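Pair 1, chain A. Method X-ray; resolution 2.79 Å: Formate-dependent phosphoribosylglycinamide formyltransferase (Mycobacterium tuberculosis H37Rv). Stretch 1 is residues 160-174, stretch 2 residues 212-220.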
# COMPACT_ATOMS: atom_id res chain seq x y z
N ALA A 160 1.84 43.87 -27.28
CA ALA A 160 3.12 44.26 -26.69
C ALA A 160 3.95 43.04 -26.35
O ALA A 160 5.10 42.91 -26.80
CB ALA A 160 2.89 45.14 -25.47
N VAL A 161 3.37 42.10 -25.60
CA VAL A 161 4.13 40.97 -25.08
C VAL A 161 4.84 40.26 -26.22
O VAL A 161 6.03 39.96 -26.13
CB VAL A 161 3.21 40.03 -24.29
CG1 VAL A 161 3.94 38.73 -23.94
CG2 VAL A 161 2.70 40.72 -23.03
N ALA A 162 4.11 40.00 -27.30
CA ALA A 162 4.72 39.35 -28.46
C ALA A 162 5.90 40.16 -28.99
O ALA A 162 6.96 39.60 -29.27
CB ALA A 162 3.67 39.15 -29.55
N VAL A 163 5.73 41.49 -29.11
CA VAL A 163 6.83 42.34 -29.56
C VAL A 163 7.99 42.27 -28.59
O VAL A 163 9.16 42.23 -29.00
CB VAL A 163 6.34 43.80 -29.74
CG1 VAL A 163 7.53 44.73 -30.01
CG2 VAL A 163 5.30 43.88 -30.84
N HIS A 164 7.69 42.28 -27.30
CA HIS A 164 8.76 42.25 -26.28
C HIS A 164 9.38 40.86 -26.18
O HIS A 164 10.53 40.75 -26.48
CB HIS A 164 8.17 42.65 -24.94
CG HIS A 164 9.13 42.51 -23.82
ND1 HIS A 164 10.26 43.25 -23.74
CD2 HIS A 164 9.12 41.74 -22.74
CE1 HIS A 164 10.91 42.94 -22.66
NE2 HIS A 164 10.23 42.03 -22.04
N ALA A 165 8.57 39.86 -25.90
CA ALA A 165 8.96 38.46 -25.62
C ALA A 165 9.46 37.69 -26.83
O ALA A 165 10.39 36.95 -26.67
CB ALA A 165 7.79 37.74 -25.04
N GLY A 166 8.82 37.81 -27.98
CA GLY A 166 9.32 37.05 -29.13
C GLY A 166 8.56 35.76 -29.28
O GLY A 166 7.55 35.63 -28.65
N PHE A 167 9.02 34.82 -30.08
CA PHE A 167 8.17 33.62 -30.24
C PHE A 167 8.96 32.36 -29.93
O PHE A 167 10.17 32.43 -30.00
CB PHE A 167 7.58 33.63 -31.65
CG PHE A 167 6.50 34.66 -31.83
CD1 PHE A 167 5.21 34.40 -31.41
CD2 PHE A 167 6.77 35.88 -32.40
CE1 PHE A 167 4.22 35.34 -31.56
CE2 PHE A 167 5.77 36.82 -32.56
CZ PHE A 167 4.50 36.55 -32.14
N PRO A 168 8.33 31.21 -29.62
CA PRO A 168 6.88 31.12 -29.50
C PRO A 168 6.38 31.55 -28.13
O PRO A 168 7.17 31.64 -27.25
CB PRO A 168 6.62 29.62 -29.54
CG PRO A 168 7.84 29.06 -28.91
CD PRO A 168 8.96 29.92 -29.45
N LEU A 169 5.07 31.78 -28.04
CA LEU A 169 4.37 32.15 -26.79
C LEU A 169 3.34 31.07 -26.48
O LEU A 169 3.04 30.26 -27.34
CB LEU A 169 3.68 33.49 -26.97
CG LEU A 169 4.50 34.68 -26.52
CD1 LEU A 169 3.70 35.96 -26.66
CD2 LEU A 169 4.93 34.50 -25.09
N LEU A 170 2.82 31.08 -25.27
CA LEU A 170 1.91 30.01 -24.86
C LEU A 170 0.64 30.67 -24.37
O LEU A 170 0.41 30.68 -23.18
CB LEU A 170 2.59 29.30 -23.69
CG LEU A 170 2.71 27.80 -23.83
CD1 LEU A 170 1.34 27.18 -24.01
CD2 LEU A 170 3.63 27.46 -24.98
N VAL A 171 -0.15 31.22 -25.28
CA VAL A 171 -1.37 31.92 -24.81
C VAL A 171 -2.35 30.90 -24.26
O VAL A 171 -2.70 29.99 -24.96
CB VAL A 171 -1.99 32.81 -25.88
CG1 VAL A 171 -2.69 31.96 -26.92
CG2 VAL A 171 -2.97 33.76 -25.24
N SER A 172 -2.77 31.12 -23.04
CA SER A 172 -3.65 30.25 -22.31
C SER A 172 -4.71 31.09 -21.62
O SER A 172 -4.42 32.21 -21.17
CB SER A 172 -2.88 29.44 -21.26
OG SER A 172 -3.75 28.88 -20.30
N PRO A 173 -5.95 30.61 -21.56
CA PRO A 173 -6.95 31.29 -20.73
C PRO A 173 -6.54 31.23 -19.27
O PRO A 173 -6.04 30.21 -18.79
CB PRO A 173 -8.24 30.49 -21.00
CG PRO A 173 -7.76 29.15 -21.53
CD PRO A 173 -6.48 29.42 -22.25
N VAL A 174 -6.74 32.33 -18.56
CA VAL A 174 -6.20 32.48 -17.20
C VAL A 174 -6.66 31.38 -16.25
O VAL A 174 -7.69 30.74 -16.48
CB VAL A 174 -6.57 33.84 -16.60
CG1 VAL A 174 -8.04 33.86 -16.20
CG2 VAL A 174 -5.69 34.16 -15.41
N PRO A 212 -12.05 38.84 -19.29
CA PRO A 212 -11.18 38.38 -18.19
C PRO A 212 -9.72 38.30 -18.62
O PRO A 212 -9.35 38.57 -19.77
CB PRO A 212 -11.72 36.99 -17.86
CG PRO A 212 -13.15 37.05 -18.27
CD PRO A 212 -13.19 37.93 -19.49
N ARG A 213 -8.88 37.91 -17.67
CA ARG A 213 -7.44 37.86 -17.89
C ARG A 213 -7.06 36.66 -18.75
O ARG A 213 -7.76 35.64 -18.79
CB ARG A 213 -6.69 37.79 -16.56
CG ARG A 213 -6.91 38.97 -15.63
CD ARG A 213 -5.61 39.34 -14.92
NE ARG A 213 -5.84 40.29 -13.84
CZ ARG A 213 -4.93 41.14 -13.37
NH1 ARG A 213 -3.71 41.19 -13.90
NH2 ARG A 213 -5.25 41.97 -12.38
N VAL A 214 -5.94 36.79 -19.45
CA VAL A 214 -5.38 35.72 -20.27
C VAL A 214 -3.88 35.66 -20.03
O VAL A 214 -3.20 36.69 -20.09
CB VAL A 214 -5.68 35.92 -21.76
CG1 VAL A 214 -4.58 35.30 -22.61
CG2 VAL A 214 -7.02 35.32 -22.10
N CYS A 215 -3.36 34.47 -19.77
CA CYS A 215 -1.97 34.31 -19.35
C CYS A 215 -1.07 33.99 -20.53
O CYS A 215 -1.34 33.05 -21.30
CB CYS A 215 -1.87 33.20 -18.31
SG CYS A 215 -0.20 32.96 -17.80
N ALA A 216 0.02 34.74 -20.66
CA ALA A 216 0.98 34.54 -21.73
C ALA A 216 2.30 34.06 -21.14
O ALA A 216 2.82 34.67 -20.20
CB ALA A 216 1.20 35.82 -22.53
N GLU A 217 2.85 32.98 -21.70
CA GLU A 217 4.09 32.38 -21.22
C GLU A 217 5.10 32.29 -22.35
O GLU A 217 4.76 31.86 -23.46
CB GLU A 217 3.85 30.98 -20.64
CG GLU A 217 3.32 30.98 -19.22
CD GLU A 217 3.45 29.62 -18.56
OE1 GLU A 217 2.41 28.98 -18.28
OE2 GLU A 217 4.59 29.19 -18.32
N SER A 218 6.33 32.70 -22.07
CA SER A 218 7.44 32.41 -22.97
C SER A 218 7.83 30.95 -22.82
O SER A 218 7.81 30.39 -21.72
CB SER A 218 8.63 33.31 -22.68
OG SER A 218 8.49 34.54 -23.36
N VAL A 219 8.19 30.33 -23.94
CA VAL A 219 8.47 28.90 -23.98
C VAL A 219 9.97 28.68 -23.84
O VAL A 219 10.78 29.31 -24.53
CB VAL A 219 7.94 28.28 -25.27
CG1 VAL A 219 8.09 26.77 -25.19
CG2 VAL A 219 6.52 28.65 -25.43
N VAL A 220 10.33 27.76 -22.95
CA VAL A 220 11.71 27.48 -22.61
C VAL A 220 12.00 26.02 -22.92
O VAL A 220 11.11 25.17 -22.89
CB VAL A 220 12.02 27.78 -21.13
CG1 VAL A 220 13.48 28.16 -20.96
CG2 VAL A 220 11.10 28.87 -20.59

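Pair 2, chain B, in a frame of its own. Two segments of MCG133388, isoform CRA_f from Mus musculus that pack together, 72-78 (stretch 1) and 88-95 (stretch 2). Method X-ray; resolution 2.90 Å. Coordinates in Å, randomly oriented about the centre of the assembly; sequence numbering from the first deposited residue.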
# COMPACT_ATOMS: atom_id res chain seq x y z
N SER B 72 -6.08 -28.78 14.64
CA SER B 72 -5.66 -29.38 15.90
C SER B 72 -4.32 -30.10 15.75
O SER B 72 -4.10 -30.82 14.77
CB SER B 72 -6.72 -30.35 16.42
OG SER B 72 -6.89 -31.44 15.53
N CYS B 73 -3.44 -29.89 16.71
CA CYS B 73 -2.13 -30.54 16.70
C CYS B 73 -2.12 -31.73 17.66
O CYS B 73 -2.03 -31.56 18.87
CB CYS B 73 -1.03 -29.54 17.07
SG CYS B 73 0.65 -30.15 16.84
N LEU B 74 -2.21 -32.93 17.10
CA LEU B 74 -2.24 -34.15 17.90
C LEU B 74 -0.95 -34.95 17.73
O LEU B 74 -0.73 -35.57 16.70
CB LEU B 74 -3.45 -35.02 17.51
CG LEU B 74 -4.75 -34.84 18.29
CD1 LEU B 74 -4.59 -35.36 19.71
CD2 LEU B 74 -5.21 -33.39 18.30
N LEU B 75 -0.11 -34.92 18.76
CA LEU B 75 1.17 -35.62 18.72
C LEU B 75 1.04 -37.02 19.31
O LEU B 75 0.81 -37.17 20.51
CB LEU B 75 2.24 -34.82 19.47
CG LEU B 75 3.62 -34.77 18.81
CD1 LEU B 75 3.51 -34.13 17.43
CD2 LEU B 75 4.60 -34.00 19.68
N PRO B 76 1.17 -38.05 18.47
CA PRO B 76 1.03 -39.44 18.91
C PRO B 76 2.33 -40.03 19.44
O PRO B 76 3.36 -40.01 18.76
CB PRO B 76 0.60 -40.16 17.63
CG PRO B 76 1.26 -39.39 16.54
CD PRO B 76 1.36 -37.95 17.01
N VAL B 77 2.29 -40.55 20.67
CA VAL B 77 3.43 -41.26 21.23
C VAL B 77 3.05 -42.68 21.62
O VAL B 77 1.87 -42.98 21.82
CB VAL B 77 4.02 -40.52 22.45
CG1 VAL B 77 4.65 -39.20 22.03
CG2 VAL B 77 2.95 -40.30 23.50
N GLN B 78 4.05 -43.54 21.74
CA GLN B 78 3.83 -44.96 21.96
C GLN B 78 4.40 -45.40 23.31
O GLN B 78 5.61 -45.28 23.54
CB GLN B 78 4.45 -45.76 20.82
CG GLN B 78 4.06 -47.22 20.76
CD GLN B 78 4.52 -47.88 19.46
OE1 GLN B 78 4.61 -49.10 19.37
NE2 GLN B 78 4.80 -47.05 18.46
N THR B 88 0.30 -48.97 24.40
CA THR B 88 -0.73 -47.97 24.66
C THR B 88 -0.50 -46.71 23.84
O THR B 88 0.58 -46.12 23.86
CB THR B 88 -0.77 -47.60 26.16
OG1 THR B 88 -0.97 -48.78 26.94
CG2 THR B 88 -1.90 -46.62 26.43
N ARG B 89 -1.54 -46.29 23.12
CA ARG B 89 -1.46 -45.08 22.31
C ARG B 89 -1.81 -43.85 23.14
O ARG B 89 -2.87 -43.78 23.76
CB ARG B 89 -2.40 -45.18 21.10
CG ARG B 89 -2.47 -43.90 20.28
CD ARG B 89 -3.33 -44.09 19.04
NE ARG B 89 -3.47 -42.85 18.28
CZ ARG B 89 -2.61 -42.43 17.36
NH1 ARG B 89 -1.53 -43.15 17.08
NH2 ARG B 89 -2.82 -41.29 16.72
N VAL B 90 -0.91 -42.88 23.15
CA VAL B 90 -1.13 -41.64 23.89
C VAL B 90 -1.12 -40.44 22.95
O VAL B 90 -0.14 -40.21 22.24
CB VAL B 90 -0.08 -41.44 25.00
CG1 VAL B 90 -0.36 -40.15 25.77
CG2 VAL B 90 -0.05 -42.63 25.93
N GLU B 91 -2.21 -39.68 22.96
CA GLU B 91 -2.32 -38.51 22.10
C GLU B 91 -2.18 -37.22 22.89
O GLU B 91 -3.07 -36.84 23.65
CB GLU B 91 -3.66 -38.52 21.35
CG GLU B 91 -3.83 -39.70 20.41
CD GLU B 91 -5.13 -39.64 19.64
OE1 GLU B 91 -5.96 -38.75 19.92
OE2 GLU B 91 -5.33 -40.49 18.74
N VAL B 92 -1.04 -36.56 22.72
CA VAL B 92 -0.77 -35.30 23.40
C VAL B 92 -1.06 -34.11 22.49
O VAL B 92 -0.37 -33.90 21.50
CB VAL B 92 0.69 -35.22 23.89
CG1 VAL B 92 0.94 -33.89 24.57
CG2 VAL B 92 0.99 -36.37 24.83
N GLU B 93 -2.09 -33.35 22.83
CA GLU B 93 -2.47 -32.18 22.04
C GLU B 93 -1.57 -31.00 22.35
O GLU B 93 -1.35 -30.66 23.51
CB GLU B 93 -3.93 -31.81 22.29
CG GLU B 93 -4.44 -30.67 21.41
CD GLU B 93 -5.89 -30.32 21.68
OE1 GLU B 93 -6.43 -30.77 22.71
OE2 GLU B 93 -6.48 -29.59 20.86
N ILE B 94 -1.06 -30.37 21.30
CA ILE B 94 -0.21 -29.19 21.45
C ILE B 94 -1.05 -27.92 21.30
O ILE B 94 -1.40 -27.52 20.19
CB ILE B 94 0.93 -29.16 20.42
CG1 ILE B 94 1.60 -30.54 20.33
CG2 ILE B 94 1.95 -28.09 20.78
CD1 ILE B 94 2.29 -30.97 21.60
N LEU B 95 -1.38 -27.30 22.43
CA LEU B 95 -2.20 -26.09 22.43
C LEU B 95 -1.47 -24.92 21.80
O LEU B 95 -0.29 -24.69 22.08
CB LEU B 95 -2.63 -25.74 23.86
CG LEU B 95 -3.35 -26.85 24.63
CD1 LEU B 95 -3.73 -26.37 26.02
CD2 LEU B 95 -4.58 -27.33 23.86

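The same backbone geometry can carry different side chains, and two antiparallel contacts make a compact example. In both pairs two segments run in opposite directions, and the central backbones superpose with an RMSD of 0.7 Å over 14 residues. F167(A) to P173(A) match S72(B) to Q78(B) in order, and R213(A) to V219(A) match T88(B) to I94(B).

The common scaffold is a ladder of backbone hydrogen bonds, more regular in pair 2. There L75(B) and V92(B) exchange two bonds, N of L75(B) to O of V92(B) and N of V92(B) to O of L75(B), each 2.9 Å. V77(B) and V90(B) do the same, at 2.9 Å from N of V77(B) to O of V90(B) and 3.1 Å from N of V90(B) to O of V77(B). The equivalent of this second rung in pair 1 is equally complete: N of S172(A) reaches O of C215(A) at 3.0 Å, and N of C215(A) reaches O of S172(A) at 2.9 Å. At the first rung pair 1 keeps one bond, from N of L170(A) to O of E217(A); although the atoms are 2.8 Å apart, an angle of 124° makes it weak.

The side chains attached to this ladder solve the packing differently. At the second rung, V77(B) and V90(B) lie on the same face of the sheet and meet directly, CG2 of V77(B) standing 3.6 Å from CB of V90(B). S172(A) and C215(A) also share a face, but the smaller serine turns to its own strand, where its OG donates to O of P173(A) at 3.0 Å. The backbone pairing is thus the same whether the side chains above it are two valines or a serine and a cysteine.

Further along, L170(A) and L75(B) coincide, as do V219(A) and I94(B). Both leucines contact the matched branched residue, but at different distances: CD2 of L170(A) comes within 3.2 Å of CG2 of V219(A), whereas CD2 of L75(B) stays 4.3 Å from CD1 of I94(B). I94(B) gains a closer neighbour in C73(B), whose SG lies 3.6 Å from its CG1. The position of C73(B) is taken in pair 1 by P168(A), which follows a cis peptide bond and places CG 3.7 Å from CB of V219(A). A cysteine side chain, its sulfur bonded covalently to a group elsewhere in the structure, and a proline ring therefore fill corresponding places beside a branched aliphatic residue.

The match of V171(A) with P76(B) shows a last difference. V171(A) packs its CG2 3.4 Å from CG1 of V214(A), a purely apolar contact. P76(B) instead has its CB 3.7 Å from NH1 of R89(B), the counterpart of V214(A). That arginine is also anchored within its own strand by a salt bridge, NE to OE2 of E91(B) at 3.0 Å. A short valine and a long, tethered arginine thus cover the same neighbouring position.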